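Tyrosine-protein kinase receptor torso (Bombyx mori, PDB 5AOQ) binds prothoracicotropic hormone through its extracellular region and activates MAPK signalling, probably inducing the ecdysone production that starts metamorphosis. Local coordinates at residues F74-S79 with Q83-M88; P17-L22 with H90-P95; Y35-W40 with I101-V106. All blocks are in the same frame, centred on the assembly; numbering follows the deposited sequence.

Along the chain the segments run 17-22, 35-40, 74-79, 83-88, 90-95 and 101-106, so contact 1 falls within the spans closed by contacts 2 and 3, which interleave. Contact 1 joins the two sheets of the first FN3 domain; its centre lies about 18 Å from that of contact 2 and 14 Å from that of contact 3. M88 touches P17, P18 and A19, while I101 packs on F74 and F85, and probable backbone hydrogen bonds run from T76 N to V106 O and from I101 N to Q83 O. Contacts 2 and 3, centres 25 Å apart, do not touch each other, but both reach the second receptor subunit; the core at contact 1 thus touches both dimer-facing contacts.

Contact 1: F74-S79 with Q83-M88; sequences FETEPS and QLFILM
F74 and F85 meet between strands 71-75 and 83-88, and their rings supply the aromatic part of the contact. The centroids are 4.8 Å apart and the planes inclined at 46°, an oblique pair. CE1 of F74 sits over the centre of the F85 ring, 3.6 Å above its plane, and CZ of F74 reaches CG of F85 at 3.7 Å. F74 gets there because its CG lies between the backbone N and the carbonyl carbon (chi1 56°), which swings the ring off its own strand toward the partner.

The aliphatic part comes from T76. Its CG2 methyl meets CZ of F85 at 3.4 Å and also lies in the plane of the F74 ring, at its edge, so one methyl touches both rings. Were F85 an alanine, the end of F74 and the T76 methyl would probably lose the ring they share, and a gap is likely to open between the sheets.

The polar side chain of Q83 runs past T76 in the opposite direction, and its CD comes 3.9 Å from CB of S79. T76 OG1 has a weak hydrogen bond to V106 O, while outside the aromatic pair E75 forms a salt bridge with R65.

Strand 71-75 belongs to the three-stranded sheet and strand 83-88 to the four-stranded one, so the buried rings pack between the two sheets, as in the hydrophobic core of a fibronectin type III beta-sandwich.

Contact 2: P17-L22 with H90-P95; sequences PPAPGL and HDNFDP
L22 and N92 form a helix-on-loop contact at the margin of the first FN3 domain, where the short helix 20-23 lies against the connection between strands 83-88 and 98-101. The interface is small, 152 Å² summed over both sides, and is van der Waals packing. Its substance is one methyl group: CD1 of L22 rests 3.5 Å from CB of N92 and beside the backbone O of the same residue. With CG beside the backbone N (chi1 -58°), the leucine extends from the first turn toward the loop, and the two side chains pass at a slant. A19 adds a looser touch, its CB lying 4.4 Å from ND2 of N92. Because N92 is poorly ordered, the loop side of both approaches, to L22 as well as to A19, is less precisely placed.

The helix start is defined by its backbone: A19 holds the N-cap position, and its O accepts a bond from L22 N at 3.1 Å, part of the first helical turn. In the loop, OD1 of N92 takes a weak hydrogen bond from E89 N. Just ahead of it, ND1 of H90 donates to OD1 of D91 at 3.3 Å and 166°; the acceptor lies in the imidazole plane, whereas the donor stands well above the carboxylate plane.

The second receptor subunit lies next to this site: its L43 packs on L22, and Y35 OH of that subunit is hydrogen-bonded to D94 OD1. Within its own chain L22 also touches I96, so helix 20-23 sits over the loop between the end of strand 83-88 and the start of edge strand 98-101.

Contact 3: Y35-W40 with I101-V106; sequences YYYLNW and IEPNNV
Y37 meets E102 and P103 in a small contact on the protein surface, where the last turns of helix 27-38 approach the loop between strands 98-101 and 107-111. The buried area of 102 Å² and the exposure of the tyrosine support that reading, as does the 9.7 Å between the CA atoms of Y37 and E102: side chains alone span the gap. Y37 points its ring across because CG lies anti to the backbone N (chi1 174°). The glutamate chain is extended and lies roughly perpendicular to the tyrosine, with carboxylate and ring planes 72° apart. OE2 of E102 approaches CE1 of Y37 at 3.5 Å, obliquely to the ring, and stays 3.7 Å from the phenol OH. That OH also lies 4.1 Å from CG of P103, whose ring sits alongside the phenol end, running the other way.

A fibronectin type III domain is a beta-sandwich, so helix 27-38 is an addition to the canonical fold, here brought against a loop that passes from the four-stranded sheet to the three-stranded one. The loop turns at N104, which has a positive phi (69°); a weak backbone bond runs from N105 N to E102 O. The Y37 ring also packs edge-to-face with W82. One residue back on the helix, Y36 makes an edge-to-face ring contact with Y83 of the bound hormone chain and packs on P95 of the second receptor subunit.

Contact 1: F74-S79 with Q83-M88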
loop_
_atom_site.group_PDB
_atom_site.type_symbol
_atom_site.label_atom_id
_atom_site.label_comp_id
_atom_site.label_asym_id
_atom_site.label_seq_id
_atom_site.Cartn_x
_atom_site.Cartn_y
_atom_site.Cartn_z
ATOM N N PHE A 74 -13.188 -9.732 -19.728
ATOM C CA PHE A 74 -13.442 -10.040 -21.131
ATOM C C PHE A 74 -12.386 -10.962 -21.737
ATOM O O PHE A 74 -11.304 -11.159 -21.169
ATOM C CB PHE A 74 -13.511 -8.747 -21.944
ATOM C CG PHE A 74 -12.290 -7.890 -21.811
ATOM C CD1 PHE A 74 -11.207 -8.069 -22.654
ATOM C CD2 PHE A 74 -12.218 -6.913 -20.833
ATOM C CE1 PHE A 74 -10.079 -7.286 -22.528
ATOM C CE2 PHE A 74 -11.091 -6.127 -20.702
ATOM C CZ PHE A 74 -10.020 -6.313 -21.550
ATOM N N GLU A 75 -12.717 -11.501 -22.909
ATOM C CA GLU A 75 -11.838 -12.392 -23.659
ATOM C C GLU A 75 -11.522 -11.811 -25.032
ATOM O O GLU A 75 -12.348 -11.122 -25.634
ATOM C CB GLU A 75 -12.480 -13.772 -23.820
ATOM C CG GLU A 75 -11.593 -14.794 -24.521
ATOM C CD GLU A 75 -12.324 -16.080 -24.843
ATOM O OE1 GLU A 75 -13.510 -16.201 -24.471
ATOM O OE2 GLU A 75 -11.715 -16.966 -25.478
ATOM N N THR A 76 -10.318 -12.096 -25.515
ATOM C CA THR A 76 -9.886 -11.662 -26.836
ATOM C C THR A 76 -9.328 -12.835 -27.626
ATOM O O THR A 76 -9.169 -13.933 -27.095
ATOM C CB THR A 76 -8.809 -10.573 -26.746
ATOM O OG1 THR A 76 -7.542 -11.170 -26.440
ATOM C CG2 THR A 76 -9.163 -9.565 -25.674
ATOM N N GLU A 77 -9.041 -12.598 -28.900
ATOM C CA GLU A 77 -8.389 -13.600 -29.725
ATOM C C GLU A 77 -6.884 -13.486 -29.505
ATOM O O GLU A 77 -6.365 -12.380 -29.351
ATOM C CB GLU A 77 -8.756 -13.408 -31.195
ATOM C CG GLU A 77 -10.233 -13.645 -31.474
ATOM C CD GLU A 77 -10.605 -13.438 -32.929
ATOM O OE1 GLU A 77 -9.843 -12.767 -33.655
ATOM O OE2 GLU A 77 -11.668 -13.947 -33.345
ATOM N N PRO A 78 -6.176 -14.627 -29.484
ATOM C CA PRO A 78 -4.739 -14.596 -29.187
ATOM C C PRO A 78 -3.952 -13.810 -30.230
ATOM O O PRO A 78 -3.966 -14.172 -31.407
ATOM C CB PRO A 78 -4.345 -16.077 -29.196
ATOM C CG PRO A 78 -5.361 -16.732 -30.065
ATOM C CD PRO A 78 -6.637 -15.983 -29.827
ATOM N N SER A 79 -3.276 -12.752 -29.791
ATOM C CA SER A 79 -2.513 -11.897 -30.694
ATOM C C SER A 79 -1.025 -11.927 -30.376
ATOM O O SER A 79 -0.625 -11.995 -29.213
ATOM C CB SER A 79 -3.025 -10.457 -30.622
ATOM O OG SER A 79 -2.250 -9.604 -31.442
ATOM N N GLN A 83 -1.962 -5.883 -26.476
ATOM C CA GLN A 83 -3.281 -5.305 -26.714
ATOM C C GLN A 83 -3.675 -4.322 -25.618
ATOM O O GLN A 83 -3.563 -4.625 -24.431
ATOM C CB GLN A 83 -4.334 -6.406 -26.831
ATOM C CG GLN A 83 -4.066 -7.406 -27.946
ATOM C CD GLN A 83 -5.194 -8.404 -28.115
ATOM O OE1 GLN A 83 -4.974 -9.615 -28.113
ATOM N NE2 GLN A 83 -6.411 -7.898 -28.271
ATOM N N LEU A 84 -4.140 -3.147 -26.036
ATOM C CA LEU A 84 -4.616 -2.116 -25.119
ATOM C C LEU A 84 -6.130 -2.002 -25.183
ATOM O O LEU A 84 -6.719 -2.022 -26.265
ATOM C CB LEU A 84 -3.973 -0.765 -25.444
ATOM C CG LEU A 84 -4.512 0.452 -24.684
ATOM C CD1 LEU A 84 -4.306 0.312 -23.183
ATOM C CD2 LEU A 84 -3.850 1.719 -25.195
ATOM N N PHE A 85 -6.749 -1.890 -24.010
ATOM C CA PHE A 85 -8.198 -1.774 -23.897
ATOM C C PHE A 85 -8.585 -0.615 -22.995
ATOM O O PHE A 85 -7.946 -0.387 -21.967
ATOM C CB PHE A 85 -8.791 -3.073 -23.361
ATOM C CG PHE A 85 -8.485 -4.259 -24.214
ATOM C CD1 PHE A 85 -7.262 -4.897 -24.111
ATOM C CD2 PHE A 85 -9.403 -4.722 -25.135
ATOM C CE1 PHE A 85 -6.967 -5.980 -24.901
ATOM C CE2 PHE A 85 -9.111 -5.807 -25.927
ATOM C CZ PHE A 85 -7.891 -6.433 -25.813
ATOM N N ILE A 86 -9.628 0.112 -23.387
ATOM C CA ILE A 86 -10.124 1.233 -22.594
ATOM C C ILE A 86 -11.647 1.244 -22.493
ATOM O O ILE A 86 -12.342 0.730 -23.375
ATOM C CB ILE A 86 -9.664 2.582 -23.184
ATOM C CG1 ILE A 86 -10.174 2.729 -24.621
ATOM C CG2 ILE A 86 -8.145 2.689 -23.134
ATOM C CD1 ILE A 86 -9.936 4.090 -25.230
ATOM N N LEU A 87 -12.148 1.841 -21.413
ATOM C CA LEU A 87 -13.580 2.050 -21.209
ATOM C C LEU A 87 -13.936 3.517 -21.420
ATOM O O LEU A 87 -13.330 4.400 -20.810
ATOM C CB LEU A 87 -14.003 1.614 -19.801
ATOM C CG LEU A 87 -13.908 0.126 -19.457
ATOM C CD1 LEU A 87 -14.318 -0.099 -18.010
ATOM C CD2 LEU A 87 -14.766 -0.713 -20.394
ATOM N N MET A 88 -14.921 3.768 -22.279
ATOM C CA MET A 88 -15.274 5.129 -22.671
ATOM C C MET A 88 -16.660 5.556 -22.213
ATOM O O MET A 88 -17.644 4.844 -22.413
ATOM C CB MET A 88 -15.176 5.275 -24.188
ATOM C CG MET A 88 -13.794 5.666 -24.658
ATOM S SD MET A 88 -13.345 7.306 -24.058
ATOM C CE MET A 88 -11.571 7.136 -23.934
#

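Contact 2: P17-L22 with H90-P95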
loop_
_atom_site.group_PDB
_atom_site.type_symbol
_atom_site.label_atom_id
_atom_site.label_comp_id
_atom_site.label_asym_id
_atom_site.label_seq_id
_atom_site.Cartn_x
_atom_site.Cartn_y
_atom_site.Cartn_z
ATOM N N PRO A 17 -17.103 7.478 -28.250
ATOM C CA PRO A 17 -15.818 7.398 -28.954
ATOM C C PRO A 17 -14.623 7.756 -28.069
ATOM O O PRO A 17 -14.801 8.458 -27.075
ATOM C CB PRO A 17 -15.967 8.422 -30.088
ATOM C CG PRO A 17 -17.426 8.693 -30.196
ATOM C CD PRO A 17 -17.974 8.520 -28.822
ATOM N N PRO A 18 -13.419 7.274 -28.424
ATOM C CA PRO A 18 -12.208 7.573 -27.652
ATOM C C PRO A 18 -11.904 9.065 -27.565
ATOM O O PRO A 18 -12.194 9.808 -28.501
ATOM C CB PRO A 18 -11.105 6.845 -28.429
ATOM C CG PRO A 18 -11.802 5.787 -29.185
ATOM C CD PRO A 18 -13.138 6.352 -29.538
ATOM N N ALA A 19 -11.324 9.485 -26.445
ATOM C CA ALA A 19 -10.962 10.880 -26.225
ATOM C C ALA A 19 -9.441 11.003 -26.131
ATOM O O ALA A 19 -8.862 10.696 -25.090
ATOM C CB ALA A 19 -11.622 11.408 -24.964
ATOM N N PRO A 20 -8.787 11.451 -27.219
ATOM C CA PRO A 20 -7.323 11.549 -27.216
ATOM C C PRO A 20 -6.803 12.565 -26.208
ATOM O O PRO A 20 -5.720 12.376 -25.650
ATOM C CB PRO A 20 -6.995 11.993 -28.649
ATOM C CG PRO A 20 -8.203 11.656 -29.453
ATOM C CD PRO A 20 -9.356 11.821 -28.526
ATOM N N GLY A 21 -7.579 13.617 -25.971
ATOM C CA GLY A 21 -7.184 14.665 -25.048
ATOM C C GLY A 21 -7.009 14.146 -23.634
ATOM O O GLY A 21 -6.311 14.756 -22.822
ATOM N N LEU A 22 -7.648 13.015 -23.349
ATOM C CA LEU A 22 -7.556 12.371 -22.045
ATOM C C LEU A 22 -6.714 11.102 -22.133
ATOM O O LEU A 22 -5.874 10.843 -21.273
ATOM C CB LEU A 22 -8.951 12.048 -21.522
ATOM C CG LEU A 22 -9.881 13.252 -21.382
ATOM C CD1 LEU A 22 -11.295 12.783 -21.128
ATOM C CD2 LEU A 22 -9.421 14.173 -20.270
ATOM N N HIS A 90 -19.456 9.162 -21.671
ATOM C CA HIS A 90 -19.866 10.404 -22.325
ATOM C C HIS A 90 -19.186 11.636 -21.729
ATOM O O HIS A 90 -18.575 12.427 -22.449
ATOM C CB HIS A 90 -21.382 10.577 -22.235
ATOM C CG HIS A 90 -21.861 11.927 -22.670
ATOM N ND1 HIS A 90 -21.961 12.996 -21.807
ATOM C CD2 HIS A 90 -22.266 12.382 -23.880
ATOM C CE1 HIS A 90 -22.407 14.051 -22.465
ATOM N NE2 HIS A 90 -22.600 13.705 -23.725
ATOM N N ASP A 91 -19.306 11.794 -20.415
ATOM C CA ASP A 91 -18.793 12.973 -19.723
ATOM C C ASP A 91 -17.293 13.135 -19.936
ATOM O O ASP A 91 -16.831 14.204 -20.335
ATOM C CB ASP A 91 -19.101 12.889 -18.226
ATOM C CG ASP A 91 -20.588 12.775 -17.940
ATOM O OD1 ASP A 91 -21.382 13.452 -18.627
ATOM O OD2 ASP A 91 -20.962 12.007 -17.029
ATOM N N ASN A 92 -16.538 12.075 -19.658
ATOM C CA ASN A 92 -15.091 12.077 -19.855
ATOM C C ASN A 92 -14.395 13.203 -19.099
ATOM O O ASN A 92 -13.908 14.157 -19.705
ATOM C CB ASN A 92 -14.756 12.188 -21.344
ATOM C CG ASN A 92 -15.206 10.982 -22.136
ATOM O OD1 ASN A 92 -15.100 9.846 -21.674
ATOM N ND2 ASN A 92 -15.702 11.221 -23.346
ATOM N N PHE A 93 -14.363 13.088 -17.776
ATOM C CA PHE A 93 -13.688 14.063 -16.929
ATOM C C PHE A 93 -12.582 13.377 -16.144
ATOM O O PHE A 93 -11.437 13.827 -16.124
ATOM C CB PHE A 93 -14.681 14.722 -15.970
ATOM C CG PHE A 93 -15.778 15.484 -16.660
ATOM C CD1 PHE A 93 -15.526 16.202 -17.816
ATOM C CD2 PHE A 93 -17.065 15.484 -16.146
ATOM C CE1 PHE A 93 -16.535 16.904 -18.448
ATOM C CE2 PHE A 93 -18.077 16.182 -16.774
ATOM C CZ PHE A 93 -17.812 16.893 -17.926
ATOM N N ASP A 94 -12.945 12.271 -15.505
ATOM C CA ASP A 94 -12.007 11.474 -14.728
ATOM C C ASP A 94 -11.034 10.716 -15.627
ATOM O O ASP A 94 -11.288 10.556 -16.820
ATOM C CB ASP A 94 -12.772 10.493 -13.840
ATOM C CG ASP A 94 -13.708 11.193 -12.875
ATOM O OD1 ASP A 94 -13.475 12.383 -12.573
ATOM O OD2 ASP A 94 -14.679 10.552 -12.418
ATOM N N PRO A 95 -9.908 10.257 -15.055
ATOM C CA PRO A 95 -8.968 9.416 -15.805
ATOM C C PRO A 95 -9.649 8.171 -16.364
ATOM O O PRO A 95 -10.549 7.613 -15.738
ATOM C CB PRO A 95 -7.900 9.054 -14.763
ATOM C CG PRO A 95 -8.483 9.434 -13.436
ATOM C CD PRO A 95 -9.399 10.569 -13.711
#

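Contact 3: Y35-W40 with I101-V106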
loop_
_atom_site.group_PDB
_atom_site.type_symbol
_atom_site.label_atom_id
_atom_site.label_comp_id
_atom_site.label_asym_id
_atom_site.label_seq_id
_atom_site.Cartn_x
_atom_site.Cartn_y
_atom_site.Cartn_z
ATOM N N TYR A 35 8.247 -0.756 -21.408
ATOM C CA TYR A 35 9.646 -0.435 -21.143
ATOM C C TYR A 35 10.270 -1.471 -20.222
ATOM O O TYR A 35 11.414 -1.885 -20.416
ATOM C CB TYR A 35 9.779 0.958 -20.526
ATOM C CG TYR A 35 11.165 1.265 -20.008
ATOM C CD1 TYR A 35 12.258 1.274 -20.864
ATOM C CD2 TYR A 35 11.382 1.555 -18.669
ATOM C CE1 TYR A 35 13.528 1.553 -20.399
ATOM C CE2 TYR A 35 12.649 1.840 -18.195
ATOM C CZ TYR A 35 13.719 1.838 -19.065
ATOM O OH TYR A 35 14.983 2.121 -18.601
ATOM N N TYR A 36 9.502 -1.891 -19.222
ATOM C CA TYR A 36 9.979 -2.856 -18.239
ATOM C C TYR A 36 9.856 -4.287 -18.761
ATOM O O TYR A 36 10.552 -5.186 -18.291
ATOM C CB TYR A 36 9.204 -2.694 -16.928
ATOM C CG TYR A 36 9.513 -1.403 -16.195
ATOM C CD1 TYR A 36 8.830 -0.231 -16.489
ATOM C CD2 TYR A 36 10.486 -1.359 -15.208
ATOM C CE1 TYR A 36 9.108 0.947 -15.826
ATOM C CE2 TYR A 36 10.769 -0.186 -14.541
ATOM C CZ TYR A 36 10.078 0.964 -14.852
ATOM O OH TYR A 36 10.358 2.135 -14.186
ATOM N N TYR A 37 8.974 -4.488 -19.735
ATOM C CA TYR A 37 8.754 -5.809 -20.319
ATOM C C TYR A 37 9.741 -6.105 -21.451
ATOM O O TYR A 37 10.457 -7.106 -21.412
ATOM C CB TYR A 37 7.317 -5.925 -20.836
ATOM C CG TYR A 37 7.034 -7.206 -21.587
ATOM C CD1 TYR A 37 6.707 -8.374 -20.911
ATOM C CD2 TYR A 37 7.084 -7.246 -22.973
ATOM C CE1 TYR A 37 6.444 -9.546 -21.595
ATOM C CE2 TYR A 37 6.824 -8.412 -23.666
ATOM C CZ TYR A 37 6.504 -9.559 -22.973
ATOM O OH TYR A 37 6.244 -10.722 -23.660
ATOM N N LEU A 38 9.778 -5.230 -22.454
ATOM C CA LEU A 38 10.649 -5.424 -23.613
ATOM C C LEU A 38 12.088 -4.996 -23.343
ATOM O O LEU A 38 12.978 -5.259 -24.152
ATOM C CB LEU A 38 10.107 -4.653 -24.820
ATOM C CG LEU A 38 8.958 -5.318 -25.578
ATOM C CD1 LEU A 38 8.295 -4.329 -26.524
ATOM C CD2 LEU A 38 9.454 -6.539 -26.342
ATOM N N ASN A 39 12.311 -4.347 -22.204
ATOM C CA ASN A 39 13.651 -3.936 -21.799
ATOM C C ASN A 39 14.333 -3.079 -22.865
ATOM O O ASN A 39 15.269 -3.522 -23.531
ATOM C CB ASN A 39 14.509 -5.165 -21.487
ATOM C CG ASN A 39 15.853 -4.804 -20.886
ATOM O OD1 ASN A 39 16.015 -3.741 -20.287
ATOM N ND2 ASN A 39 16.828 -5.693 -21.042
ATOM N N TRP A 40 13.855 -1.850 -23.019
ATOM C CA TRP A 40 14.450 -0.908 -23.957
ATOM C C TRP A 40 15.703 -0.287 -23.356
ATOM O O TRP A 40 15.930 -0.373 -22.149
ATOM C CB TRP A 40 13.451 0.189 -24.329
ATOM C CG TRP A 40 12.268 -0.292 -25.115
ATOM C CD1 TRP A 40 12.233 -1.337 -25.990
ATOM C CD2 TRP A 40 10.944 0.255 -25.091
ATOM N NE1 TRP A 40 10.971 -1.473 -26.517
ATOM C CE2 TRP A 40 10.160 -0.507 -25.979
ATOM C CE3 TRP A 40 10.346 1.316 -24.404
ATOM C CZ2 TRP A 40 8.810 -0.243 -26.198
ATOM C CZ3 TRP A 40 9.007 1.576 -24.623
ATOM C CH2 TRP A 40 8.254 0.800 -25.512
ATOM N N ILE A 101 -3.468 -6.168 -22.258
ATOM C CA ILE A 101 -3.327 -7.612 -22.381
ATOM C C ILE A 101 -2.000 -7.968 -23.045
ATOM O O ILE A 101 -1.712 -7.550 -24.172
ATOM C CB ILE A 101 -4.500 -8.234 -23.172
ATOM C CG1 ILE A 101 -5.782 -8.139 -22.339
ATOM C CG2 ILE A 101 -4.194 -9.691 -23.549
ATOM C CD1 ILE A 101 -6.994 -8.828 -22.937
ATOM N N GLU A 102 -1.197 -8.732 -22.311
ATOM C CA GLU A 102 0.066 -9.270 -22.798
ATOM C C GLU A 102 -0.183 -10.217 -23.974
ATOM O O GLU A 102 -1.201 -10.910 -23.994
ATOM C CB GLU A 102 0.787 -10.000 -21.659
ATOM C CG GLU A 102 2.188 -10.494 -21.984
ATOM C CD GLU A 102 2.821 -11.247 -20.828
ATOM O OE1 GLU A 102 2.247 -11.232 -19.719
ATOM O OE2 GLU A 102 3.894 -11.855 -21.030
ATOM N N PRO A 103 0.734 -10.248 -24.960
ATOM C CA PRO A 103 0.549 -11.134 -26.118
ATOM C C PRO A 103 0.305 -12.595 -25.744
ATOM O O PRO A 103 0.669 -13.016 -24.645
ATOM C CB PRO A 103 1.870 -10.986 -26.892
ATOM C CG PRO A 103 2.816 -10.297 -25.957
ATOM C CD PRO A 103 1.954 -9.437 -25.103
ATOM N N ASN A 104 -0.331 -13.334 -26.651
ATOM C CA ASN A 104 -0.673 -14.748 -26.463
ATOM C C ASN A 104 -1.760 -14.973 -25.409
ATOM O O ASN A 104 -2.619 -15.836 -25.585
ATOM C CB ASN A 104 0.573 -15.566 -26.108
ATOM C CG ASN A 104 1.654 -15.468 -27.166
ATOM O OD1 ASN A 104 1.694 -16.268 -28.102
ATOM N ND2 ASN A 104 2.537 -14.486 -27.025
ATOM N N ASN A 105 -1.727 -14.212 -24.318
ATOM C CA ASN A 105 -2.806 -14.258 -23.337
ATOM C C ASN A 105 -4.070 -13.680 -23.964
ATOM O O ASN A 105 -3.986 -12.855 -24.875
ATOM C CB ASN A 105 -2.426 -13.490 -22.072
ATOM C CG ASN A 105 -3.205 -13.950 -20.854
ATOM O OD1 ASN A 105 -4.360 -14.365 -20.961
ATOM N ND2 ASN A 105 -2.574 -13.879 -19.686
ATOM N N VAL A 106 -5.233 -14.107 -23.479
ATOM C CA VAL A 106 -6.499 -13.773 -24.127
ATOM C C VAL A 106 -7.544 -13.173 -23.186
ATOM O O VAL A 106 -8.504 -12.553 -23.643
ATOM C CB VAL A 106 -7.115 -15.021 -24.793
ATOM C CG1 VAL A 106 -6.264 -15.468 -25.975
ATOM C CG2 VAL A 106 -7.275 -16.149 -23.782
#